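Local coordinates for hemolysin BL lytic component L1 (Bacillus cereus, PDB 7NMQ), which probably acts with partner components as an alpha-helical pore-forming toxin of the ClyA-like family, lysing target cells through membrane pores, at residues A[19-27]-A[184-195]; A[208-218]-A[229-240]. All coordinates share one frame; numbering follows the deposited sequence.

Interaction 1 of 2, residues A[19-27]-A[184-195]. With EDO (1,2-ethanediol), chain G.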
# COMPACT_ATOMS: atom_id res chain seq x y z
N SER A 19 2.43 -1.36 3.86
CA SER A 19 1.02 -1.52 4.28
C SER A 19 0.09 -1.10 3.14
O SER A 19 -0.96 -1.73 2.98
CB SER A 19 0.73 -0.78 5.56
OG SER A 19 0.45 0.60 5.33
N HIS A 20 0.43 -0.05 2.40
CA HIS A 20 -0.43 0.39 1.29
C HIS A 20 -0.35 -0.62 0.15
O HIS A 20 -1.36 -0.82 -0.52
CB HIS A 20 -0.09 1.78 0.80
CG HIS A 20 -0.07 2.82 1.87
ND1 HIS A 20 -1.04 2.87 2.85
CD2 HIS A 20 0.78 3.86 2.09
CE1 HIS A 20 -0.76 3.90 3.66
NE2 HIS A 20 0.33 4.52 3.19
N ILE A 21 0.84 -1.16 -0.11
CA ILE A 21 1.00 -2.18 -1.18
C ILE A 21 0.12 -3.38 -0.84
O ILE A 21 -0.54 -3.88 -1.73
CB ILE A 21 2.48 -2.59 -1.36
CG1 ILE A 21 3.26 -1.44 -1.98
CG2 ILE A 21 2.64 -3.83 -2.18
CD1 ILE A 21 4.75 -1.64 -1.93
N LEU A 22 0.15 -3.86 0.38
CA LEU A 22 -0.70 -5.01 0.78
C LEU A 22 -2.17 -4.70 0.52
O LEU A 22 -2.88 -5.56 -0.10
CB LEU A 22 -0.47 -5.35 2.26
CG LEU A 22 -1.39 -6.45 2.79
CD1 LEU A 22 -1.06 -7.77 2.11
CD2 LEU A 22 -1.24 -6.57 4.29
N VAL A 23 -2.62 -3.53 0.93
CA VAL A 23 -4.06 -3.16 0.79
C VAL A 23 -4.40 -3.07 -0.70
O VAL A 23 -5.44 -3.60 -1.12
CB VAL A 23 -4.37 -1.88 1.55
CG1 VAL A 23 -5.72 -1.33 1.15
CG2 VAL A 23 -4.19 -2.10 3.05
N MET A 24 -3.56 -2.43 -1.51
CA MET A 24 -3.82 -2.34 -2.96
C MET A 24 -3.83 -3.72 -3.58
O MET A 24 -4.70 -3.98 -4.45
CB MET A 24 -2.76 -1.54 -3.69
CG MET A 24 -2.83 -0.11 -3.39
SD MET A 24 -4.29 0.73 -3.97
CE MET A 24 -4.21 0.50 -5.74
N ASP A 25 -2.90 -4.59 -3.18
CA ASP A 25 -2.88 -5.96 -3.76
C ASP A 25 -4.22 -6.65 -3.48
O ASP A 25 -4.75 -7.29 -4.37
CB ASP A 25 -1.73 -6.79 -3.21
CG ASP A 25 -0.37 -6.54 -3.84
OD1 ASP A 25 -0.28 -5.87 -4.88
OD2 ASP A 25 0.61 -7.06 -3.26
N LEU A 26 -4.71 -6.58 -2.24
CA LEU A 26 -5.98 -7.23 -1.84
C LEU A 26 -7.12 -6.70 -2.72
O LEU A 26 -7.85 -7.49 -3.33
CB LEU A 26 -6.31 -6.98 -0.37
CG LEU A 26 -5.58 -7.84 0.65
CD1 LEU A 26 -6.54 -8.28 1.74
CD2 LEU A 26 -4.94 -9.04 0.01
N TYR A 27 -7.28 -5.39 -2.76
CA TYR A 27 -8.40 -4.78 -3.50
C TYR A 27 -8.25 -5.15 -4.97
O TYR A 27 -9.26 -5.54 -5.61
CB TYR A 27 -8.37 -3.25 -3.38
CG TYR A 27 -8.79 -2.72 -2.04
CD1 TYR A 27 -9.74 -3.35 -1.26
CD2 TYR A 27 -8.26 -1.52 -1.56
CE1 TYR A 27 -10.11 -2.85 -0.01
CE2 TYR A 27 -8.63 -1.01 -0.33
CZ TYR A 27 -9.56 -1.66 0.45
OH TYR A 27 -9.91 -1.12 1.66
N ARG A 184 -18.87 -3.26 5.14
CA ARG A 184 -17.60 -2.95 4.45
C ARG A 184 -16.84 -1.85 5.21
O ARG A 184 -15.61 -1.94 5.32
CB ARG A 184 -17.86 -2.57 3.00
CG ARG A 184 -18.21 -3.75 2.11
CD ARG A 184 -17.10 -4.82 2.06
NE ARG A 184 -15.80 -4.30 1.66
CZ ARG A 184 -15.45 -3.94 0.44
NH1 ARG A 184 -16.32 -4.07 -0.54
NH2 ARG A 184 -14.24 -3.43 0.21
N SER A 185 -17.51 -0.83 5.74
CA SER A 185 -16.79 0.26 6.45
C SER A 185 -16.28 -0.27 7.81
O SER A 185 -15.16 0.05 8.22
CB SER A 185 -17.62 1.51 6.56
OG SER A 185 -18.86 1.26 7.17
N THR A 186 -17.05 -1.13 8.48
CA THR A 186 -16.60 -1.77 9.73
C THR A 186 -15.39 -2.64 9.40
O THR A 186 -14.41 -2.64 10.16
CB THR A 186 -17.73 -2.54 10.41
OG1 THR A 186 -18.77 -1.59 10.65
CG2 THR A 186 -17.34 -3.23 11.68
N GLN A 187 -15.47 -3.42 8.34
CA GLN A 187 -14.41 -4.37 8.00
C GLN A 187 -13.12 -3.61 7.69
O GLN A 187 -12.01 -4.06 8.10
CB GLN A 187 -14.86 -5.17 6.77
CG GLN A 187 -13.94 -6.31 6.47
CD GLN A 187 -14.38 -7.16 5.31
OE1 GLN A 187 -14.30 -8.40 5.33
NE2 GLN A 187 -14.85 -6.48 4.29
N LYS A 188 -13.21 -2.51 6.95
CA LYS A 188 -12.00 -1.75 6.58
C LYS A 188 -11.35 -1.22 7.85
O LYS A 188 -10.12 -1.24 7.90
CB LYS A 188 -12.40 -0.60 5.66
CG LYS A 188 -11.21 0.21 5.16
CD LYS A 188 -11.52 1.23 4.12
CE LYS A 188 -10.26 1.83 3.53
NZ LYS A 188 -9.12 0.87 3.43
N LYS A 189 -12.15 -0.73 8.79
CA LYS A 189 -11.63 -0.24 10.09
C LYS A 189 -10.91 -1.38 10.82
O LYS A 189 -9.84 -1.16 11.39
CB LYS A 189 -12.73 0.35 10.97
CG LYS A 189 -12.23 1.07 12.20
CD LYS A 189 -11.11 2.09 11.94
CE LYS A 189 -10.90 3.06 13.08
NZ LYS A 189 -10.22 2.42 14.23
N HIS A 190 -11.45 -2.59 10.85
CA HIS A 190 -10.77 -3.72 11.50
C HIS A 190 -9.40 -3.95 10.85
O HIS A 190 -8.42 -4.16 11.56
CB HIS A 190 -11.59 -5.02 11.45
CG HIS A 190 -12.75 -5.03 12.37
ND1 HIS A 190 -12.63 -4.89 13.75
CD2 HIS A 190 -14.08 -5.22 12.12
CE1 HIS A 190 -13.86 -4.99 14.29
NE2 HIS A 190 -14.77 -5.18 13.28
N PHE A 191 -9.34 -3.96 9.52
CA PHE A 191 -8.07 -4.23 8.81
C PHE A 191 -7.10 -3.08 9.08
O PHE A 191 -5.88 -3.30 9.31
CB PHE A 191 -8.32 -4.38 7.32
CG PHE A 191 -7.20 -5.08 6.62
CD1 PHE A 191 -7.21 -6.47 6.59
CD2 PHE A 191 -6.17 -4.43 5.99
CE1 PHE A 191 -6.23 -7.18 5.94
CE2 PHE A 191 -5.19 -5.16 5.34
CZ PHE A 191 -5.21 -6.51 5.32
N ASP A 192 -7.62 -1.87 9.08
CA ASP A 192 -6.76 -0.69 9.37
C ASP A 192 -6.17 -0.80 10.78
O ASP A 192 -5.02 -0.40 11.00
CB ASP A 192 -7.52 0.64 9.27
CG ASP A 192 -7.94 1.05 7.87
OD1 ASP A 192 -7.34 0.53 6.93
OD2 ASP A 192 -8.82 1.96 7.76
N ASP A 193 -6.93 -1.36 11.71
CA ASP A 193 -6.50 -1.53 13.12
C ASP A 193 -5.39 -2.58 13.18
O ASP A 193 -4.43 -2.39 13.95
CB ASP A 193 -7.66 -1.82 14.06
CG ASP A 193 -8.60 -0.63 14.25
OD1 ASP A 193 -8.23 0.50 13.88
OD2 ASP A 193 -9.72 -0.84 14.82
N VAL A 194 -5.49 -3.63 12.38
CA VAL A 194 -4.41 -4.64 12.32
C VAL A 194 -3.16 -3.94 11.79
O VAL A 194 -2.07 -4.17 12.33
CB VAL A 194 -4.80 -5.84 11.42
CG1 VAL A 194 -3.63 -6.78 11.22
CG2 VAL A 194 -5.99 -6.55 12.05
N LEU A 195 -3.32 -3.15 10.73
CA LEU A 195 -2.15 -2.49 10.12
C LEU A 195 -1.52 -1.49 11.09
O LEU A 195 -0.29 -1.37 11.12
CB LEU A 195 -2.56 -1.78 8.83
CG LEU A 195 -2.96 -2.69 7.69
CD1 LEU A 195 -3.43 -1.88 6.50
CD2 LEU A 195 -1.84 -3.63 7.32
C1 EDO G . -11.51 -3.04 3.38
O1 EDO G . -10.92 -4.16 3.96
C2 EDO G . -12.83 -3.32 2.78
O2 EDO G . -13.95 -3.46 3.64
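V23 meets L195 at the tight end of this antiparallel helix pair, where V23 CG2 comes within 3.5 Å of L195 CD1. The segment axes approach no closer than 11.6 Å, and F191 and L195 together bridge the gap, met by L22 and V23. The CG of F191 stands anti to the backbone N (chi1 -161°), sending the ring across: L22 CD2 meets F191 CZ at the ring edge (4.1 Å), while V23 CG2 approaches F191 CE2 obliquely (4.0 Å). These buried groups are wholly apolar.

Toward Y27 and K188, which are partly exposed, the contact turns polar. The extended chain of K188, bent only at its last torsion, crosses Y27 at about a right angle and donates from NZ to Y27 OH (2.8 Å) near the ring plane; K188 NZ also forms a long salt bridge with D192 OD1 of its own helix. Between Y27 and R184 lies a 1,2-ethanediol molecule, probably from the crystallisation liquor. Its O2 accepts from R184 NE (2.8 Å, 161° at the hydrogen) and donates to R184 O. Helices 275-325, through T289 and L293, and 247-272, through I266, flank the pair in a long helical bundle, consistent with the ClyA-like family.

Interaction 2 of 2, residues A[208-218]-A[229-240]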
# COMPACT_ATOMS: atom_id res chain seq x y z
N LEU A 208 6.82 -8.80 8.82
CA LEU A 208 6.38 -10.16 9.22
C LEU A 208 4.85 -10.27 9.11
O LEU A 208 4.34 -11.31 8.63
CB LEU A 208 6.82 -10.47 10.64
CG LEU A 208 8.32 -10.70 10.81
CD1 LEU A 208 8.72 -10.70 12.27
CD2 LEU A 208 8.73 -11.99 10.15
N VAL A 209 4.15 -9.21 9.50
CA VAL A 209 2.66 -9.21 9.47
C VAL A 209 2.21 -9.20 8.01
O VAL A 209 1.33 -10.01 7.62
CB VAL A 209 2.04 -8.07 10.26
CG1 VAL A 209 0.54 -8.03 10.05
CG2 VAL A 209 2.44 -8.14 11.74
N ILE A 210 2.80 -8.33 7.20
CA ILE A 210 2.45 -8.29 5.75
C ILE A 210 2.65 -9.67 5.12
O ILE A 210 1.79 -10.09 4.33
CB ILE A 210 3.27 -7.22 5.04
CG1 ILE A 210 2.85 -5.83 5.50
CG2 ILE A 210 3.16 -7.42 3.52
CD1 ILE A 210 3.83 -4.73 5.12
N ALA A 211 3.75 -10.34 5.39
CA ALA A 211 4.03 -11.66 4.76
C ALA A 211 2.99 -12.66 5.25
O ALA A 211 2.48 -13.45 4.42
CB ALA A 211 5.41 -12.14 5.06
N ALA A 212 2.68 -12.65 6.53
CA ALA A 212 1.71 -13.63 7.10
C ALA A 212 0.33 -13.42 6.49
O ALA A 212 -0.32 -14.39 6.11
CB ALA A 212 1.66 -13.48 8.60
N ILE A 213 -0.09 -12.18 6.40
CA ILE A 213 -1.44 -11.91 5.82
C ILE A 213 -1.40 -12.24 4.34
O ILE A 213 -2.32 -12.95 3.88
CB ILE A 213 -1.83 -10.44 6.05
CG1 ILE A 213 -2.03 -10.19 7.55
CG2 ILE A 213 -3.08 -10.13 5.21
CD1 ILE A 213 -2.29 -8.74 7.90
N GLY A 214 -0.45 -11.71 3.59
CA GLY A 214 -0.45 -11.93 2.13
C GLY A 214 -0.47 -13.41 1.83
O GLY A 214 -1.22 -13.82 0.92
N GLY A 215 0.31 -14.21 2.56
CA GLY A 215 0.45 -15.64 2.29
C GLY A 215 -0.82 -16.40 2.62
O GLY A 215 -0.94 -17.50 2.09
N ALA A 216 -1.72 -15.84 3.42
CA ALA A 216 -2.93 -16.51 3.95
C ALA A 216 -4.18 -15.98 3.25
O ALA A 216 -5.26 -16.54 3.53
CB ALA A 216 -3.01 -16.35 5.43
N VAL A 217 -4.09 -14.98 2.41
CA VAL A 217 -5.31 -14.42 1.75
C VAL A 217 -5.88 -15.41 0.76
O VAL A 217 -5.15 -15.97 -0.07
CB VAL A 217 -5.03 -13.08 1.05
CG1 VAL A 217 -6.13 -12.72 0.08
CG2 VAL A 217 -4.85 -12.01 2.09
N VAL A 218 -7.19 -15.58 0.85
CA VAL A 218 -7.97 -16.27 -0.20
C VAL A 218 -9.09 -15.32 -0.63
O VAL A 218 -9.54 -14.54 0.20
CB VAL A 218 -8.53 -17.61 0.29
CG1 VAL A 218 -7.40 -18.61 0.49
CG2 VAL A 218 -9.45 -17.53 1.48
N ALA A 229 -10.54 -13.15 2.58
CA ALA A 229 -10.41 -13.61 3.97
C ALA A 229 -8.96 -14.02 4.20
O ALA A 229 -8.27 -14.32 3.24
CB ALA A 229 -11.32 -14.78 4.20
N VAL A 230 -8.55 -13.98 5.46
CA VAL A 230 -7.16 -14.33 5.83
C VAL A 230 -7.20 -15.65 6.60
O VAL A 230 -7.65 -15.70 7.73
CB VAL A 230 -6.53 -13.21 6.66
CG1 VAL A 230 -5.13 -13.56 7.04
CG2 VAL A 230 -6.56 -11.88 5.90
N VAL A 231 -6.79 -16.71 5.92
CA VAL A 231 -6.90 -18.08 6.50
C VAL A 231 -6.10 -18.15 7.79
O VAL A 231 -4.88 -17.97 7.70
CB VAL A 231 -6.41 -19.12 5.50
CG1 VAL A 231 -6.42 -20.49 6.14
CG2 VAL A 231 -7.23 -19.08 4.22
N GLY A 232 -6.74 -18.50 8.91
CA GLY A 232 -6.07 -18.62 10.21
C GLY A 232 -5.78 -17.27 10.86
O GLY A 232 -5.09 -17.24 11.89
N GLY A 233 -6.28 -16.19 10.29
CA GLY A 233 -6.02 -14.84 10.83
C GLY A 233 -4.52 -14.58 11.03
O GLY A 233 -3.73 -14.80 10.11
N LEU A 234 -4.14 -14.11 12.22
CA LEU A 234 -2.73 -13.78 12.52
C LEU A 234 -2.03 -14.96 13.18
O LEU A 234 -0.91 -14.77 13.69
CB LEU A 234 -2.69 -12.55 13.43
CG LEU A 234 -3.33 -11.29 12.85
CD1 LEU A 234 -3.09 -10.08 13.70
CD2 LEU A 234 -2.85 -11.01 11.44
N SER A 235 -2.58 -16.17 13.15
CA SER A 235 -2.01 -17.38 13.83
C SER A 235 -0.51 -17.57 13.59
O SER A 235 0.22 -17.97 14.55
CB SER A 235 -2.69 -18.66 13.35
OG SER A 235 -3.98 -18.69 13.84
N ALA A 236 -0.03 -17.38 12.37
CA ALA A 236 1.35 -17.74 11.98
C ALA A 236 2.36 -16.87 12.70
O ALA A 236 3.55 -17.17 12.58
CB ALA A 236 1.54 -17.65 10.48
N LEU A 237 1.91 -15.79 13.34
CA LEU A 237 2.82 -14.85 14.02
C LEU A 237 3.03 -15.22 15.50
O LEU A 237 3.66 -14.45 16.20
CB LEU A 237 2.25 -13.44 13.89
CG LEU A 237 2.16 -12.95 12.45
CD1 LEU A 237 1.21 -11.77 12.34
CD2 LEU A 237 3.54 -12.62 11.91
N GLY A 238 2.45 -16.30 15.99
CA GLY A 238 2.53 -16.64 17.43
C GLY A 238 3.95 -16.77 17.98
O GLY A 238 4.12 -16.49 19.17
N ALA A 239 4.93 -17.20 17.18
CA ALA A 239 6.33 -17.35 17.63
C ALA A 239 7.25 -16.29 17.02
O ALA A 239 8.49 -16.46 17.11
CB ALA A 239 6.86 -18.71 17.30
N ALA A 240 6.70 -15.24 16.39
CA ALA A 240 7.47 -14.29 15.57
C ALA A 240 8.21 -13.27 16.43
O ALA A 240 8.96 -12.47 15.84
CB ALA A 240 6.54 -13.60 14.62
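V218 and A229 form an antiparallel hydrogen-bonded pair in the beta hairpin of strands 217-222 and 225-230: V218 N donates to A229 O (2.9 Å) and A229 N to V218 O (2.9 Å). In a third backbone bond V231 N lies above the carbonyl plane of A216 as it donates to A216 O (2.8 Å). V217 and V230 are the adjoining non-hydrogen-bonded pair, and V217 CA adds a CA-H...O contact to A229 O.

Turns shape the chain beyond the hairpin. Overlapping type II (V230 to G233) and type II' (G232 to S235) turns use glycines at positive phi, and G232 O takes both S235 N and S235 OG, the latter in the carbonyl plane (2.7 Å).

Apolar side chains make up most of the rest. With CG anti to its carbonyl carbon (chi1 -63°), L237 turns both methyls to the helix: the V209 and L237 side chains cross at about a right angle, V209 CG2 3.9 Å from L237 CD1, while L237 CD2 lies against A212 CB (3.9 Å). V230 CG2 touches I213 CG2 (4.0 Å), and the I213 and L234 side chains lie side by side. M256 of helix 247-272 packs against I213, V230 and L234, and N260 of that helix accepts from V230 N; V209 also rests on W197 of helix 173-200.

Interactions 1 and 2 follow each other in the chain, their centres 14 Å apart, yet they share one apolar layer. The closest link is L26 CD2 to V217 CG2, 3.6 Å. I213 touches both helices of interaction 1: its CG2 lies 4.1 Å from L22 CD2, and its CD1 lies 4.1 Å from V194 CG1. I210 CD1 packs on the backbone of S19, 3.9 Å from S19 N. Helix 173-200 leads into helix 203-216, so packing against helix 10-33 passes from one contact to the next. Both predicted transmembrane segments contribute to 208-218/229-240, consistent with a hydrophobic region held against the helical bundle in this soluble form. The ethanediol belongs to interaction 1 alone and marks no known functional site.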